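Local coordinates for restriction endonuclease (PDB 4F0Q), which cleaves DNA in response to cytosine methylation, working as a tetrameric modification-dependent restriction endonuclease, at the interface of chains A and B and the interface of chains A and C. Coordinates in Å, arbitrary orientation; residue numbers count along the deposited sequence, not the author numbering. Chains: chain A/B/C, Restriction endonuclease.

Contact 1: the interface of chains A and B. Residues chain A 217, 261-262; chain B 191.
The carboxylate of A:Asp217 lies against the isopropyl group of B:Val191, and the two side chains cross at about a right angle. Starting at the backbone, the A:Asp217 CB methylene is 3.8 Å from B:Val191 CG2. One bond further out, the carboxylate carbon CG makes the shortest contact, 3.6 Å to the same methyl CG2, which lies almost straight above the carboxylate plane. At the tip, OD1 lies 3.8 Å from B:Val191 CG2, while OD2 also reaches the second methyl, 3.9 Å from B:Val191 CG1. The valine therefore packs on a face of the acid, while the syn lone pairs of both oxygens are taken up within chain A. A:Arg261 grips the acid side-on: its NE donates to A:Asp217 OD1 at 2.8 Å (168° at H), and NH2 donates to OD2 at 2.8 Å in a salt bridge. Both oxygens lie close to the guanidinium plane. This two-point grip fixes the rotation of the carboxylate and presents its face to chain B. In B:Val191, CG1 is anti to the backbone N (chi1 177°), which puts CG2 over the carboxylate carbon and CG1 beside OD2. A polar link runs beside it through water 1, which lies 2.7 Å from the carbonyl A:Arg262 O and accepts from B:Val191 N. The patch belongs to an interface of the tetramer without exact two-fold symmetry: loop residues from separate stretches of chain A meet the C-terminal end of strand 175-193 of chain B.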
ATOM      1  N   ASP A 217     -11.367 -13.217  28.028  1.00 15.52           N
ATOM      2  CA  ASP A 217     -10.145 -12.469  27.758  1.00 14.29           C
ATOM      3  C   ASP A 217      -9.062 -12.867  28.754  1.00 18.01           C
ATOM      4  O   ASP A 217      -8.639 -12.064  29.583  1.00 21.02           O
ATOM      5  CB  ASP A 217     -10.396 -10.962  27.815  1.00 15.29           C
ATOM      6  CG  ASP A 217      -9.206 -10.156  27.327  1.00 15.82           C
ATOM      7  OD1 ASP A 217      -8.489 -10.641  26.428  1.00 14.48           O
ATOM      8  OD2 ASP A 217      -8.982  -9.041  27.846  1.00 16.98           O
ATOM      9  N   ARG A 261      -4.450 -11.636  19.869  1.00 13.86           N
ATOM     10  CA  ARG A 261      -5.417 -10.920  20.695  1.00 14.86           C
ATOM     11  C   ARG A 261      -5.718  -9.542  20.112  1.00 21.03           C
ATOM     12  O   ARG A 261      -4.812  -8.826  19.685  1.00 14.44           O
ATOM     13  CB  ARG A 261      -4.902 -10.785  22.130  1.00 15.96           C
ATOM     14  CG  ARG A 261      -5.842 -10.037  23.065  1.00 17.90           C
ATOM     15  CD  ARG A 261      -5.282  -9.969  24.477  1.00 17.36           C
ATOM     16  NE  ARG A 261      -6.195  -9.303  25.401  1.00 23.42           N
ATOM     17  CZ  ARG A 261      -6.134  -8.013  25.716  1.00 18.02           C
ATOM     18  NH1 ARG A 261      -5.199  -7.241  25.180  1.00 17.67           N
ATOM     19  NH2 ARG A 261      -7.008  -7.494  26.569  1.00 17.44           N
ATOM     20  N   ARG A 262      -6.996  -9.178  20.094  1.00 20.34           N
ATOM     21  CA  ARG A 262      -7.423  -7.907  19.527  1.00 20.88           C
ATOM     22  C   ARG A 262      -8.348  -7.158  20.477  1.00 18.61           C
ATOM     23  O   ARG A 262      -9.311  -7.722  20.995  1.00 15.80           O
ATOM     24  CB  ARG A 262      -8.126  -8.135  18.188  1.00 21.28           C
ATOM     25  CG  ARG A 262      -8.571  -6.864  17.486  1.00 20.56           C
ATOM     26  CD  ARG A 262      -7.382  -6.009  17.077  1.00 23.42           C
ATOM     27  NE  ARG A 262      -7.770  -4.962  16.138  1.00 27.69           N
ATOM     28  CZ  ARG A 262      -8.176  -3.750  16.495  1.00 24.73           C
ATOM     29  NH1 ARG A 262      -8.246  -3.421  17.777  1.00 28.68           N
ATOM     30  NH2 ARG A 262      -8.512  -2.862  15.568  1.00 23.87           N
TER
ATOM     31  N   VAL B 191     -13.203  -7.778  22.724  1.00 20.68           N
ATOM     32  CA  VAL B 191     -12.781  -6.978  23.869  1.00 23.50           C
ATOM     33  C   VAL B 191     -12.701  -5.515  23.459  1.00 20.05           C
ATOM     34  O   VAL B 191     -11.960  -5.161  22.543  1.00 18.75           O
ATOM     35  CB  VAL B 191     -11.411  -7.429  24.412  1.00 19.39           C
ATOM     36  CG1 VAL B 191     -10.972  -6.529  25.561  1.00 13.33           C
ATOM     37  CG2 VAL B 191     -11.467  -8.883  24.856  1.00 14.82           C
TER
HETATM   38  O   HOH W   1     -11.851  -8.068  20.151  1.00 20.42           O

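Contact 2: the interface of chains A and B. Residues chain A 214-216; chain B 125, 189.
In this part of the A-B interface of the tetramer, two carbon contacts form the apolar centre, one between A:Ile216 and B:Leu125, the other between A:Glu215 and the B:His189 ring. In the first, the branch methyl A:Ile216 CG2 and B:Leu125 CD1 approach to 3.6 Å, their side chains meeting at a slant. A:Ile216 has CG1 between its backbone N and carbonyl carbon (chi1 59°), and this turns CG2, rather than the longer ethyl arm, toward the leucine. In the second, A:Glu215 CA stands over the middle of the B:His189 imidazole, 3.9 Å from the ring centroid. That position is a CH-pi contact, so backbone rather than side-chain tip rests on the aromatic face. Further out, A:Glu215 CG passes B:His189 CE1 at 3.9 Å. The carboxylate beyond is tilted by 36° against the ring plane and does not touch it: A:Glu215 OE2 and B:His189 NE2 are 5.5 Å apart. At that separation the acid might still favour a protonated histidine through space, although the charge state is not seen. Backbone carbonyls also contribute to the polar rim. A:Glu215 O lies over the same ring face, 3.5 Å from B:His189 CD2, with its C=O not aimed at that carbon. Residues 214 and 215 of chain A thus follow the histidine from CB along one face of its ring, and A:Gly214 O sits 3.2 Å from B:His189 CB.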
ATOM      1  N   GLY A 214     -10.564 -16.199  23.345  1.00 16.19           N
ATOM      2  CA  GLY A 214     -11.799 -16.805  22.884  1.00 13.10           C
ATOM      3  C   GLY A 214     -13.006 -16.322  23.666  1.00 16.00           C
ATOM      4  O   GLY A 214     -13.332 -15.137  23.648  1.00 19.83           O
ATOM      5  N   GLU A 215     -13.667 -17.242  24.363  1.00 16.10           N
ATOM      6  CA  GLU A 215     -14.867 -16.911  25.128  1.00 15.77           C
ATOM      7  C   GLU A 215     -14.569 -16.028  26.338  1.00 17.09           C
ATOM      8  O   GLU A 215     -15.469 -15.399  26.894  1.00 19.09           O
ATOM      9  CB  GLU A 215     -15.592 -18.184  25.570  1.00 19.16           C
ATOM     10  CG  GLU A 215     -16.223 -18.961  24.428  1.00 23.43           C
ATOM     11  CD  GLU A 215     -16.986 -20.179  24.904  1.00 26.76           C
ATOM     12  OE1 GLU A 215     -16.942 -20.473  26.117  1.00 27.24           O
ATOM     13  OE2 GLU A 215     -17.632 -20.842  24.066  1.00 36.35           O
ATOM     14  N   ILE A 216     -13.306 -15.994  26.747  1.00 20.74           N
ATOM     15  CA  ILE A 216     -12.870 -15.121  27.832  1.00 17.23           C
ATOM     16  C   ILE A 216     -11.606 -14.373  27.419  1.00 16.52           C
ATOM     17  O   ILE A 216     -10.863 -14.834  26.556  1.00 15.50           O
ATOM     18  CB  ILE A 216     -12.589 -15.912  29.124  1.00 17.01           C
ATOM     19  CG1 ILE A 216     -11.506 -16.965  28.881  1.00 15.72           C
ATOM     20  CG2 ILE A 216     -13.859 -16.565  29.641  1.00 19.12           C
ATOM     21  CD1 ILE A 216     -11.113 -17.734  30.121  1.00 17.89           C
TER
ATOM     22  N   LEU B 125     -19.092 -12.028  32.918  1.00 29.59           N
ATOM     23  CA  LEU B 125     -18.761 -12.266  31.517  1.00 27.71           C
ATOM     24  C   LEU B 125     -20.016 -12.197  30.647  1.00 27.41           C
ATOM     25  O   LEU B 125     -21.129 -12.307  31.159  1.00 29.74           O
ATOM     26  CB  LEU B 125     -18.097 -13.637  31.372  1.00 29.00           C
ATOM     27  CG  LEU B 125     -16.777 -13.826  32.122  1.00 29.51           C
ATOM     28  CD1 LEU B 125     -16.300 -15.266  32.022  1.00 31.19           C
ATOM     29  CD2 LEU B 125     -15.725 -12.871  31.584  1.00 25.70           C
ATOM     30  N   HIS B 189     -16.667 -13.469  20.440  1.00 18.41           N
ATOM     31  CA  HIS B 189     -16.395 -12.659  21.619  1.00 16.37           C
ATOM     32  C   HIS B 189     -15.309 -11.632  21.326  1.00 17.43           C
ATOM     33  O   HIS B 189     -14.270 -11.957  20.750  1.00 14.75           O
ATOM     34  CB  HIS B 189     -15.988 -13.543  22.798  1.00 17.21           C
ATOM     35  CG  HIS B 189     -17.090 -14.423  23.301  1.00 17.64           C
ATOM     36  ND1 HIS B 189     -17.575 -15.494  22.582  1.00 16.86           N
ATOM     37  CD2 HIS B 189     -17.805 -14.387  24.450  1.00 19.37           C
ATOM     38  CE1 HIS B 189     -18.541 -16.081  23.266  1.00 18.40           C
ATOM     39  NE2 HIS B 189     -18.699 -15.428  24.404  1.00 21.78           N
TER

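Contact 3: the interface of chains A and C. Residues chain A 139-140, 143-145; chain C 191-192, 424.
At the apolar centre C:Val191 packs on A:Ala143, its methyl CG2 lying 3.6 Å from A:Ala143 CB. With CG1 anti to the backbone N (chi1 172°), the two methyls touch different atoms of A:Arg140 and A:Ala143. C:Val191 CG2 is directed at the end of helix 130-142, where A:Arg140 CA is 4.0 Å away. C:Val191 CG1 takes the other direction, lying 3.9 Å from A:Thr145 CG2. At the more polar edge of the patch, C:Val191 CG1 is 3.3 Å from the carbonyl A:Ala143 O. The A:Arg140 side chain crosses the valine at about a right angle; a bend at chi2 (62°) helps to bring its guanidinium NH1 to 3.7 Å from C:Val191 CG1, an arginine tip lying against a methyl. Between them, the last helical turn and the residues after it hold the valine from several directions. The polar rim lies toward C:Ala424. Its carbonyl oxygen O is 3.2 Å from A:Thr145 CA, a close backbone approach. Water 2 joins the chains here, at a short 2.5 Å from A:Ala143 O, and it reaches C:Ala424 O as well, so one water bridges carbonyl oxygens of the two chains. In the fold, chain A supplies the C-terminal end of helix 130-142 and the loop behind it, while chain C brings together the end of long strand 175-193 and the last turn of helix 411-425, within a two-fold symmetric interface of the tetramer.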
ATOM      1  N   ALA A 139      11.919 -21.597  21.056  1.00 13.23           N
ATOM      2  CA  ALA A 139      11.773 -21.189  19.662  1.00 12.68           C
ATOM      3  C   ALA A 139      11.807 -22.393  18.733  1.00 14.37           C
ATOM      4  O   ALA A 139      11.147 -22.407  17.694  1.00 14.06           O
ATOM      5  CB  ALA A 139      12.861 -20.197  19.282  1.00 12.18           C
ATOM      6  N   ARG A 140      12.584 -23.401  19.118  1.00 13.74           N
ATOM      7  CA  ARG A 140      12.634 -24.655  18.372  1.00 12.29           C
ATOM      8  C   ARG A 140      11.253 -25.309  18.265  1.00 14.02           C
ATOM      9  O   ARG A 140      10.922 -25.920  17.249  1.00 11.85           O
ATOM     10  CB  ARG A 140      13.632 -25.614  19.029  1.00 13.84           C
ATOM     11  CG  ARG A 140      13.589 -27.042  18.506  1.00 13.63           C
ATOM     12  CD  ARG A 140      13.936 -27.121  17.027  1.00 14.35           C
ATOM     13  NE  ARG A 140      13.853 -28.494  16.537  1.00 15.72           N
ATOM     14  CZ  ARG A 140      12.752 -29.044  16.037  1.00 11.46           C
ATOM     15  NH1 ARG A 140      11.633 -28.338  15.947  1.00 16.06           N
ATOM     16  NH2 ARG A 140      12.770 -30.303  15.621  1.00 10.19           N
ATOM     17  N   ALA A 143       8.171 -23.142  16.465  1.00 17.36           N
ATOM     18  CA  ALA A 143       8.228 -23.282  15.019  1.00 17.17           C
ATOM     19  C   ALA A 143       8.360 -24.758  14.665  1.00 17.39           C
ATOM     20  O   ALA A 143       8.992 -25.115  13.671  1.00 17.99           O
ATOM     21  CB  ALA A 143       9.389 -22.486  14.451  1.00 17.48           C
ATOM     22  N   GLY A 144       7.760 -25.609  15.493  1.00 17.15           N
ATOM     23  CA  GLY A 144       7.782 -27.044  15.277  1.00 16.09           C
ATOM     24  C   GLY A 144       7.169 -27.434  13.946  1.00 17.13           C
ATOM     25  O   GLY A 144       6.128 -26.907  13.553  1.00 16.70           O
ATOM     26  N   THR A 145       7.817 -28.363  13.252  1.00 18.00           N
ATOM     27  CA  THR A 145       7.398 -28.746  11.907  1.00 18.01           C
ATOM     28  C   THR A 145       6.208 -29.700  11.903  1.00 15.83           C
ATOM     29  O   THR A 145       5.637 -29.977  10.850  1.00 17.55           O
ATOM     30  CB  THR A 145       8.554 -29.384  11.117  1.00 14.51           C
ATOM     31  OG1 THR A 145       8.995 -30.571  11.787  1.00 20.14           O
ATOM     32  CG2 THR A 145       9.715 -28.408  11.002  1.00 14.73           C
TER
ATOM     33  N   VAL C 191      13.443 -22.727  11.802  1.00 16.18           N
ATOM     34  CA  VAL C 191      13.339 -24.168  11.994  1.00 17.74           C
ATOM     35  C   VAL C 191      13.049 -24.840  10.659  1.00 15.07           C
ATOM     36  O   VAL C 191      12.067 -24.521   9.989  1.00 15.50           O
ATOM     37  CB  VAL C 191      12.259 -24.545  13.021  1.00 14.67           C
ATOM     38  CG1 VAL C 191      12.060 -26.054  13.046  1.00 13.81           C
ATOM     39  CG2 VAL C 191      12.644 -24.036  14.402  1.00 13.31           C
ATOM     40  N   GLN C 192      13.919 -25.765  10.274  1.00 16.62           N
ATOM     41  CA  GLN C 192      13.814 -26.415   8.978  1.00 16.73           C
ATOM     42  C   GLN C 192      13.547 -27.905   9.123  1.00 16.30           C
ATOM     43  O   GLN C 192      13.690 -28.474  10.209  1.00 17.83           O
ATOM     44  CB  GLN C 192      15.097 -26.202   8.178  1.00 18.18           C
ATOM     45  CG  GLN C 192      15.570 -24.761   8.151  1.00 14.25           C
ATOM     46  CD  GLN C 192      16.910 -24.604   7.466  1.00 14.12           C
ATOM     47  OE1 GLN C 192      17.589 -23.594   7.639  1.00 27.08           O
ATOM     48  NE2 GLN C 192      17.296 -25.602   6.682  1.00 15.64           N
ATOM     49  N   ALA C 424       7.183 -27.222   6.774  1.00 15.85           N
ATOM     50  CA  ALA C 424       7.419 -26.511   8.029  1.00 13.72           C
ATOM     51  C   ALA C 424       6.276 -26.622   9.035  1.00 16.11           C
ATOM     52  O   ALA C 424       6.410 -26.180  10.176  1.00 15.68           O
ATOM     53  CB  ALA C 424       7.735 -25.048   7.757  1.00 13.92           C
TER
HETATM   54  O   HOH W   2       8.311 -24.395  11.420  1.00 16.50           O

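Contacts 1 and 2 are neighbouring parts of the A-B interface, their C-alpha centres about 8 Å apart; both use chain A residues from 214-217. The C-alpha centre of contact 3, in the A-C interface, lies about 27 Å from that of contact 1 and about 30 Å from that of contact 2. All three use strand 175-193 of the partner chain, and contacts 1 and 3 share residue 191: in chain B it meets an acid-arginine pair, in chain C a helix end, with nearly the same rotamer. One strand end thus serves two unlike interfaces, which suggests how identical chains take non-equivalent places in the tetramer.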